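Local atomic coordinates of transcriptional regulator (LacI family) (Clostridium acetobutylicum ATCC 824, PDB entry 3G85), a protein that probably binds cis-regulatory DNA as a transcription factor of the LacI family, here represented by its periplasmic-binding-protein-like portion. Residues A[103-117]-A[265-277]. Numbering follows the deposited sequence.
Sequences KYSSVNVDNYKMGEK and ENPTSILFDGPLI
Lys117 reaches from helix 111-124 across to the chain that leaves strand 269-272. Its CB points toward the opposite segment; from there CG, anti to the carbonyl carbon (chi1 -62°), and an extended chain carry CD past Leu276 CB, 4.1 Å away, and CE lies against Asp273 OD1 and Gly274 O. At the tip, NZ forms a salt bridge with Asp273 OD1 at 2.6 Å, entering on the syn side of the carboxylate, and donates to Gly274 O at 2.8 Å from above the carbonyl plane. A water shared with Leu276 N gives the ammonium a third partner.

Upstream, strands 105-109 and 269-272 run parallel. Ser106 and Asn108 each donate and accept backbone hydrogen bonds with the other strand, and Asp110 N extends the series to Phe272 O (3.0 Å) just before the helix, where Asp110 is the N-cap. On one face Val107 CG1 meets Phe272 CE2 at 3.6 Å, oblique to the ring, and helix 245-260 packs against both side chains. Val109 CG2 rests on Phe272 O and Gly274 N.

At the start of the pairing, Ser105 OG accepts from Thr268 N in a nearly straight bond (3.0 Å, 175°), joining the strand to the loop after the cis peptide before Pro267; its very short approach to Asn266 OD1 is doubtful in detail. Both segments pass between subdomains: strand 105-109 leads into helix 111-124, and strand 269-272, edging the parallel sheet within this chain, leads to strand 276-277, antiparallel to strand 239-242 of the second sheet. These are two interdomain crossovers characteristic of the periplasmic-binding-protein-like fold of LacI-family regulators.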
ATOM      1  N   LYS A 103     -21.272  -1.845  -0.173  1.00 29.58           N
ATOM      2  CA  LYS A 103     -22.091  -0.756  -0.733  1.00 28.34           C
ATOM      3  C   LYS A 103     -21.451  -0.104  -1.976  1.00 27.73           C
ATOM      4  O   LYS A 103     -22.116   0.165  -2.986  1.00 27.04           O
ATOM      5  CB  LYS A 103     -22.374   0.313   0.333  1.00 28.48           C
ATOM      6  CG  LYS A 103     -23.191   1.501  -0.190  1.00 27.87           C
ATOM      7  CD  LYS A 103     -23.507   2.477   0.923  1.00 31.69           C
ATOM      8  CE  LYS A 103     -24.369   3.614   0.385  1.00 36.67           C
ATOM      9  NZ  LYS A 103     -24.700   4.603   1.451  1.00 42.17           N
ATOM     10  N   TYR A 104     -20.166   0.219  -1.845  1.00 25.97           N
ATOM     11  CA  TYR A 104     -19.401   0.860  -2.887  1.00 24.73           C
ATOM     12  C   TYR A 104     -18.530  -0.145  -3.613  1.00 23.57           C
ATOM     13  O   TYR A 104     -18.038  -1.104  -3.013  1.00 24.31           O
ATOM     14  CB  TYR A 104     -18.507   1.967  -2.267  1.00 25.76           C
ATOM     15  CG  TYR A 104     -19.305   3.106  -1.677  1.00 24.65           C
ATOM     16  CD1 TYR A 104     -19.817   4.110  -2.489  1.00 28.11           C
ATOM     17  CD2 TYR A 104     -19.577   3.158  -0.300  1.00 25.98           C
ATOM     18  CE1 TYR A 104     -20.562   5.166  -1.945  1.00 25.59           C
ATOM     19  CE2 TYR A 104     -20.341   4.189   0.250  1.00 28.52           C
ATOM     20  CZ  TYR A 104     -20.820   5.190  -0.587  1.00 25.36           C
ATOM     21  OH  TYR A 104     -21.576   6.238  -0.098  1.00 31.24           O
ATOM     22  N   SER A 105     -18.331   0.092  -4.910  1.00 23.27           N
ATOM     23  CA  SER A 105     -17.349  -0.645  -5.709  1.00 21.90           C
ATOM     24  C   SER A 105     -15.921  -0.302  -5.234  1.00 21.99           C
ATOM     25  O   SER A 105     -15.650   0.784  -4.624  1.00 20.44           O
ATOM     26  CB  SER A 105     -17.547  -0.351  -7.206  1.00 22.34           C
ATOM     27  OG  SER A 105     -18.869  -0.748  -7.652  1.00 21.97           O
ATOM     28  N   SER A 106     -15.007  -1.225  -5.469  1.00 20.88           N
ATOM     29  CA  SER A 106     -13.669  -1.085  -4.932  1.00 21.23           C
ATOM     30  C   SER A 106     -12.651  -1.790  -5.808  1.00 20.93           C
ATOM     31  O   SER A 106     -12.978  -2.749  -6.532  1.00 19.89           O
ATOM     32  CB  SER A 106     -13.589  -1.611  -3.483  1.00 22.06           C
ATOM     33  OG  SER A 106     -13.893  -3.009  -3.415  1.00 20.52           O
ATOM     34  N   VAL A 107     -11.408  -1.292  -5.751  1.00 20.25           N
ATOM     35  CA  VAL A 107     -10.263  -1.965  -6.352  1.00 20.44           C
ATOM     36  C   VAL A 107      -9.256  -2.186  -5.203  1.00 20.45           C
ATOM     37  O   VAL A 107      -8.786  -1.210  -4.584  1.00 20.21           O
ATOM     38  CB  VAL A 107      -9.660  -1.110  -7.532  1.00 20.88           C
ATOM     39  CG1 VAL A 107      -8.422  -1.714  -8.110  1.00 20.22           C
ATOM     40  CG2 VAL A 107     -10.679  -0.941  -8.682  1.00 20.69           C
ATOM     41  N   ASN A 108      -8.969  -3.442  -4.900  1.00 19.16           N
ATOM     42  CA  ASN A 108      -8.234  -3.816  -3.685  1.00 20.51           C
ATOM     43  C   ASN A 108      -7.116  -4.767  -4.013  1.00 19.77           C
ATOM     44  O   ASN A 108      -7.020  -5.256  -5.137  1.00 20.78           O
ATOM     45  CB  ASN A 108      -9.143  -4.505  -2.656  1.00 20.61           C
ATOM     46  CG  ASN A 108     -10.457  -3.755  -2.393  1.00 25.63           C
ATOM     47  OD1 ASN A 108     -11.504  -4.389  -2.231  1.00 34.99           O
ATOM     48  ND2 ASN A 108     -10.427  -2.454  -2.369  1.00 23.37           N
ATOM     49  N   VAL A 109      -6.235  -5.006  -3.046  1.00 20.33           N
ATOM     50  CA  VAL A 109      -5.203  -6.011  -3.243  1.00 20.35           C
ATOM     51  C   VAL A 109      -5.389  -7.027  -2.121  1.00 21.39           C
ATOM     52  O   VAL A 109      -5.955  -6.713  -1.073  1.00 21.86           O
ATOM     53  CB  VAL A 109      -3.779  -5.369  -3.329  1.00 20.97           C
ATOM     54  CG1 VAL A 109      -3.395  -4.775  -1.953  1.00 20.09           C
ATOM     55  CG2 VAL A 109      -2.715  -6.378  -3.855  1.00 20.87           C
ATOM     56  N   ASP A 110      -4.971  -8.272  -2.321  1.00 21.34           N
ATOM     57  CA  ASP A 110      -5.126  -9.245  -1.212  1.00 22.24           C
ATOM     58  C   ASP A 110      -4.015  -9.087  -0.189  1.00 22.10           C
ATOM     59  O   ASP A 110      -2.942  -9.674  -0.310  1.00 21.35           O
ATOM     60  CB  ASP A 110      -5.215 -10.690  -1.690  1.00 23.87           C
ATOM     61  CG  ASP A 110      -5.783 -11.629  -0.579  1.00 27.31           C
ATOM     62  OD1 ASP A 110      -5.542 -11.394   0.631  1.00 27.14           O
ATOM     63  OD2 ASP A 110      -6.483 -12.605  -0.915  1.00 31.66           O
ATOM     64  N   ASN A 111      -4.303  -8.251   0.796  1.00 21.97           N
ATOM     65  CA  ASN A 111      -3.338  -7.751   1.769  1.00 22.63           C
ATOM     66  C   ASN A 111      -2.768  -8.869   2.615  1.00 22.87           C
ATOM     67  O   ASN A 111      -1.581  -8.991   2.729  1.00 22.47           O
ATOM     68  CB  ASN A 111      -4.018  -6.681   2.630  1.00 21.25           C
ATOM     69  CG  ASN A 111      -4.360  -5.451   1.820  1.00 23.39           C
ATOM     70  OD1 ASN A 111      -3.465  -4.728   1.388  1.00 21.66           O
ATOM     71  ND2 ASN A 111      -5.660  -5.231   1.564  1.00 22.08           N
ATOM     72  N   TYR A 112      -3.644  -9.683   3.201  1.00 23.52           N
ATOM     73  CA  TYR A 112      -3.187 -10.828   3.969  1.00 23.98           C
ATOM     74  C   TYR A 112      -2.230 -11.706   3.150  1.00 23.32           C
ATOM     75  O   TYR A 112      -1.164 -12.072   3.634  1.00 23.26           O
ATOM     76  CB  TYR A 112      -4.389 -11.605   4.492  1.00 25.18           C
ATOM     77  CG  TYR A 112      -4.008 -12.711   5.465  1.00 27.33           C
ATOM     78  CD1 TYR A 112      -4.065 -12.496   6.842  1.00 25.62           C
ATOM     79  CD2 TYR A 112      -3.575 -13.962   4.996  1.00 28.55           C
ATOM     80  CE1 TYR A 112      -3.705 -13.511   7.741  1.00 29.10           C
ATOM     81  CE2 TYR A 112      -3.239 -14.972   5.884  1.00 28.23           C
ATOM     82  CZ  TYR A 112      -3.305 -14.735   7.251  1.00 29.43           C
ATOM     83  OH  TYR A 112      -2.956 -15.755   8.136  1.00 31.81           O
ATOM     84  N   LYS A 113      -2.592 -12.055   1.918  1.00 22.58           N
ATOM     85  CA  LYS A 113      -1.716 -12.878   1.089  1.00 23.51           C
ATOM     86  C   LYS A 113      -0.372 -12.228   0.769  1.00 22.97           C
ATOM     87  O   LYS A 113       0.598 -12.936   0.564  1.00 24.06           O
ATOM     88  CB  LYS A 113      -2.361 -13.351  -0.222  1.00 22.70           C
ATOM     89  CG  LYS A 113      -3.462 -14.406  -0.035  1.00 26.83           C
ATOM     90  CD  LYS A 113      -3.919 -14.894  -1.408  1.00 28.64           C
ATOM     91  CE  LYS A 113      -4.929 -16.047  -1.276  1.00 34.41           C
ATOM     92  NZ  LYS A 113      -6.214 -15.534  -0.699  1.00 37.07           N
HETATM   93  N   MSE A 114      -0.309 -10.899   0.678  1.00 22.78           N
HETATM   94  CA  MSE A 114       1.001 -10.251   0.529  1.00 24.36           C
HETATM   95  C   MSE A 114       1.946 -10.532   1.702  1.00 23.08           C
HETATM   96  O   MSE A 114       3.114 -10.889   1.494  1.00 22.16           O
HETATM   97  CB  MSE A 114       0.832  -8.736   0.366  1.00 23.07           C
HETATM   98  CG  MSE A 114       0.136  -8.372  -0.966  1.00 24.57           C
HETATM   99 SE   MSE A 114      -0.027  -6.440  -1.114  1.00 32.76          SE
HETATM  100  CE  MSE A 114       1.841  -5.995  -1.500  1.00 21.63           C
ATOM    101  N   GLY A 115       1.452 -10.336   2.927  1.00 22.40           N
ATOM    102  CA  GLY A 115       2.243 -10.676   4.130  1.00 24.40           C
ATOM    103  C   GLY A 115       2.636 -12.143   4.121  1.00 24.67           C
ATOM    104  O   GLY A 115       3.778 -12.530   4.426  1.00 24.51           O
ATOM    105  N   GLU A 116       1.662 -12.978   3.785  1.00 25.68           N
ATOM    106  CA  GLU A 116       1.914 -14.405   3.654  1.00 26.02           C
ATOM    107  C   GLU A 116       3.050 -14.739   2.681  1.00 25.75           C
ATOM    108  O   GLU A 116       3.917 -15.548   3.007  1.00 25.12           O
ATOM    109  CB  GLU A 116       0.616 -15.101   3.258  1.00 25.91           C
ATOM    110  CG  GLU A 116       0.683 -16.619   3.127  1.00 27.06           C
ATOM    111  CD  GLU A 116      -0.689 -17.187   2.782  1.00 30.30           C
ATOM    112  OE1 GLU A 116      -1.246 -16.818   1.724  1.00 34.08           O
ATOM    113  OE2 GLU A 116      -1.216 -17.986   3.584  1.00 36.36           O
ATOM    114  N   LYS A 117       3.066 -14.146   1.482  1.00 24.15           N
ATOM    115  CA  LYS A 117       4.178 -14.383   0.563  1.00 24.16           C
ATOM    116  C   LYS A 117       5.534 -13.994   1.152  1.00 23.94           C
ATOM    117  O   LYS A 117       6.521 -14.663   0.867  1.00 23.23           O
ATOM    118  CB  LYS A 117       4.004 -13.621  -0.766  1.00 24.32           C
ATOM    119  CG  LYS A 117       2.789 -13.995  -1.592  1.00 26.86           C
ATOM    120  CD  LYS A 117       2.832 -13.299  -2.976  1.00 25.03           C
ATOM    121  CE  LYS A 117       1.432 -13.370  -3.604  1.00 26.50           C
ATOM    122  NZ  LYS A 117       1.383 -12.763  -4.962  1.00 25.06           N
ATOM    123  N   GLU A 265     -22.913  -2.487 -11.667  1.00 23.33           N
ATOM    124  CA  GLU A 265     -23.605  -2.019 -10.512  1.00 24.42           C
ATOM    125  C   GLU A 265     -22.700  -2.123  -9.273  1.00 23.74           C
ATOM    126  O   GLU A 265     -21.656  -2.816  -9.261  1.00 23.07           O
ATOM    127  CB  GLU A 265     -24.908  -2.859 -10.372  1.00 24.78           C
ATOM    128  CG  GLU A 265     -25.831  -2.557  -9.254  1.00 29.40           C
ATOM    129  CD  GLU A 265     -26.229  -1.075  -9.180  1.00 31.93           C
ATOM    130  OE1 GLU A 265     -27.302  -0.723  -9.694  1.00 32.27           O
ATOM    131  OE2 GLU A 265     -25.464  -0.277  -8.606  1.00 31.45           O
ATOM    132  N   ASN A 266     -23.080  -1.418  -8.214  1.00 23.27           N
ATOM    133  CA  ASN A 266     -22.322  -1.436  -6.975  1.00 23.44           C
ATOM    134  C   ASN A 266     -22.875  -2.459  -6.011  1.00 24.22           C
ATOM    135  O   ASN A 266     -24.096  -2.578  -5.902  1.00 25.14           O
ATOM    136  CB  ASN A 266     -22.391  -0.044  -6.327  1.00 24.24           C
ATOM    137  CG  ASN A 266     -21.821   1.017  -7.208  1.00 23.98           C
ATOM    138  OD1 ASN A 266     -20.636   0.985  -7.588  1.00 23.74           O
ATOM    139  ND2 ASN A 266     -22.649   1.976  -7.557  1.00 25.47           N
ATOM    140  N   PRO A 267     -22.003  -3.206  -5.292  1.00 23.53           N
ATOM    141  CA  PRO A 267     -20.529  -3.216  -5.333  1.00 24.64           C
ATOM    142  C   PRO A 267     -19.936  -4.206  -6.342  1.00 24.32           C
ATOM    143  O   PRO A 267     -20.277  -5.389  -6.345  1.00 25.25           O
ATOM    144  CB  PRO A 267     -20.157  -3.638  -3.914  1.00 23.73           C
ATOM    145  CG  PRO A 267     -21.262  -4.624  -3.523  1.00 25.01           C
ATOM    146  CD  PRO A 267     -22.513  -4.142  -4.268  1.00 24.15           C
ATOM    147  N   THR A 268     -19.081  -3.697  -7.212  1.00 22.95           N
ATOM    148  CA  THR A 268     -18.178  -4.506  -7.998  1.00 22.62           C
ATOM    149  C   THR A 268     -16.797  -4.407  -7.324  1.00 22.24           C
ATOM    150  O   THR A 268     -16.332  -3.312  -6.995  1.00 20.88           O
ATOM    151  CB  THR A 268     -18.171  -4.009  -9.457  1.00 23.05           C
ATOM    152  OG1 THR A 268     -19.417  -4.398 -10.081  1.00 20.83           O
ATOM    153  CG2 THR A 268     -16.985  -4.595 -10.240  1.00 21.47           C
ATOM    154  N   SER A 269     -16.156  -5.546  -7.097  1.00 21.10           N
ATOM    155  CA  SER A 269     -14.969  -5.596  -6.255  1.00 22.40           C
ATOM    156  C   SER A 269     -13.905  -6.354  -7.033  1.00 22.15           C
ATOM    157  O   SER A 269     -14.038  -7.559  -7.252  1.00 21.85           O
ATOM    158  CB  SER A 269     -15.277  -6.300  -4.921  1.00 23.68           C
ATOM    159  OG  SER A 269     -16.435  -5.705  -4.335  1.00 27.33           O
ATOM    160  N   ILE A 270     -12.889  -5.623  -7.487  1.00 20.66           N
ATOM    161  CA  ILE A 270     -11.740  -6.217  -8.161  1.00 20.85           C
ATOM    162  C   ILE A 270     -10.635  -6.443  -7.141  1.00 21.15           C
ATOM    163  O   ILE A 270     -10.229  -5.510  -6.417  1.00 22.07           O
ATOM    164  CB  ILE A 270     -11.179  -5.320  -9.288  1.00 20.39           C
ATOM    165  CG1 ILE A 270     -12.303  -4.815 -10.206  1.00 21.79           C
ATOM    166  CG2 ILE A 270     -10.112  -6.080 -10.090  1.00 19.94           C
ATOM    167  CD1 ILE A 270     -13.303  -5.912 -10.647  1.00 21.07           C
ATOM    168  N   LEU A 271     -10.136  -7.669  -7.104  1.00 20.19           N
ATOM    169  CA  LEU A 271      -9.111  -8.029  -6.182  1.00 19.94           C
ATOM    170  C   LEU A 271      -7.807  -8.368  -6.923  1.00 21.13           C
ATOM    171  O   LEU A 271      -7.761  -9.344  -7.653  1.00 21.08           O
ATOM    172  CB  LEU A 271      -9.579  -9.213  -5.323  1.00 20.63           C
ATOM    173  CG  LEU A 271      -8.693  -9.552  -4.126  1.00 18.93           C
ATOM    174  CD1 LEU A 271      -8.523  -8.378  -3.083  1.00 22.52           C
ATOM    175  CD2 LEU A 271      -9.192 -10.835  -3.416  1.00 21.04           C
ATOM    176  N   PHE A 272      -6.771  -7.548  -6.731  1.00 19.91           N
ATOM    177  CA  PHE A 272      -5.479  -7.782  -7.364  1.00 21.16           C
ATOM    178  C   PHE A 272      -4.622  -8.699  -6.552  1.00 21.43           C
ATOM    179  O   PHE A 272      -4.759  -8.783  -5.305  1.00 22.63           O
ATOM    180  CB  PHE A 272      -4.690  -6.475  -7.571  1.00 20.19           C
ATOM    181  CG  PHE A 272      -5.126  -5.698  -8.773  1.00 22.54           C
ATOM    182  CD1 PHE A 272      -4.293  -5.608  -9.887  1.00 24.99           C
ATOM    183  CD2 PHE A 272      -6.400  -5.103  -8.810  1.00 21.54           C
ATOM    184  CE1 PHE A 272      -4.698  -4.895 -11.009  1.00 25.63           C
ATOM    185  CE2 PHE A 272      -6.816  -4.390  -9.919  1.00 21.90           C
ATOM    186  CZ  PHE A 272      -5.975  -4.297 -11.020  1.00 23.61           C
ATOM    187  N   ASP A 273      -3.697  -9.353  -7.246  1.00 21.75           N
ATOM    188  CA  ASP A 273      -2.656 -10.112  -6.573  1.00 23.16           C
ATOM    189  C   ASP A 273      -1.472  -9.150  -6.396  1.00 23.47           C
ATOM    190  O   ASP A 273      -1.068  -8.518  -7.372  1.00 25.42           O
ATOM    191  CB  ASP A 273      -2.196 -11.280  -7.448  1.00 24.20           C
ATOM    192  CG  ASP A 273      -0.946 -11.992  -6.864  1.00 28.19           C
ATOM    193  OD1 ASP A 273      -1.087 -12.690  -5.853  1.00 30.78           O
ATOM    194  OD2 ASP A 273       0.187 -11.815  -7.389  1.00 33.89           O
ATOM    195  N   GLY A 274      -0.908  -9.020  -5.192  1.00 22.20           N
ATOM    196  CA  GLY A 274       0.311  -8.179  -5.048  1.00 22.47           C
ATOM    197  C   GLY A 274       1.531  -9.058  -5.294  1.00 22.13           C
ATOM    198  O   GLY A 274       1.750  -9.982  -4.525  1.00 22.95           O
ATOM    199  N   PRO A 275       2.262  -8.857  -6.417  1.00 22.81           N
ATOM    200  CA  PRO A 275       3.291  -9.864  -6.774  1.00 23.05           C
ATOM    201  C   PRO A 275       4.528  -9.831  -5.894  1.00 22.97           C
ATOM    202  O   PRO A 275       5.009  -8.736  -5.526  1.00 22.00           O
ATOM    203  CB  PRO A 275       3.729  -9.458  -8.181  1.00 22.83           C
ATOM    204  CG  PRO A 275       3.518  -7.978  -8.205  1.00 24.15           C
ATOM    205  CD  PRO A 275       2.217  -7.766  -7.400  1.00 22.29           C
ATOM    206  N   LEU A 276       5.065 -11.009  -5.587  1.00 22.81           N
ATOM    207  CA  LEU A 276       6.407 -11.072  -5.030  1.00 24.18           C
ATOM    208  C   LEU A 276       7.417 -10.877  -6.147  1.00 24.43           C
ATOM    209  O   LEU A 276       7.441 -11.632  -7.160  1.00 24.99           O
ATOM    210  CB  LEU A 276       6.641 -12.387  -4.274  1.00 24.20           C
ATOM    211  CG  LEU A 276       8.071 -12.722  -3.813  1.00 25.27           C
ATOM    212  CD1 LEU A 276       8.477 -11.881  -2.617  1.00 23.98           C
ATOM    213  CD2 LEU A 276       8.118 -14.196  -3.445  1.00 27.95           C
ATOM    214  N   ILE A 277       8.244  -9.851  -6.000  1.00 23.58           N
ATOM    215  CA  ILE A 277       9.219  -9.521  -7.030  1.00 23.52           C
ATOM    216  C   ILE A 277      10.591  -9.791  -6.453  1.00 23.94           C
ATOM    217  O   ILE A 277      11.081  -9.043  -5.641  1.00 22.01           O
ATOM    218  CB  ILE A 277       9.084  -8.084  -7.519  1.00 23.46           C
ATOM    219  CG1 ILE A 277       7.640  -7.814  -7.988  1.00 23.73           C
ATOM    220  CG2 ILE A 277      10.127  -7.774  -8.635  1.00 21.31           C
ATOM    221  CD1 ILE A 277       7.385  -6.412  -8.537  1.00 24.84           C
TER
HETATM  222  O   HOH W   1     -16.519  -3.328  -2.971  1.00 26.26           O
HETATM  223  O   HOH W   2     -19.402   2.688  -5.838  1.00 25.85           O
HETATM  224  O   HOH W   3      -1.894 -10.511  -2.946  1.00 28.68           O
HETATM  225  O   HOH W   4       3.816 -13.400  -6.599  1.00 23.67           O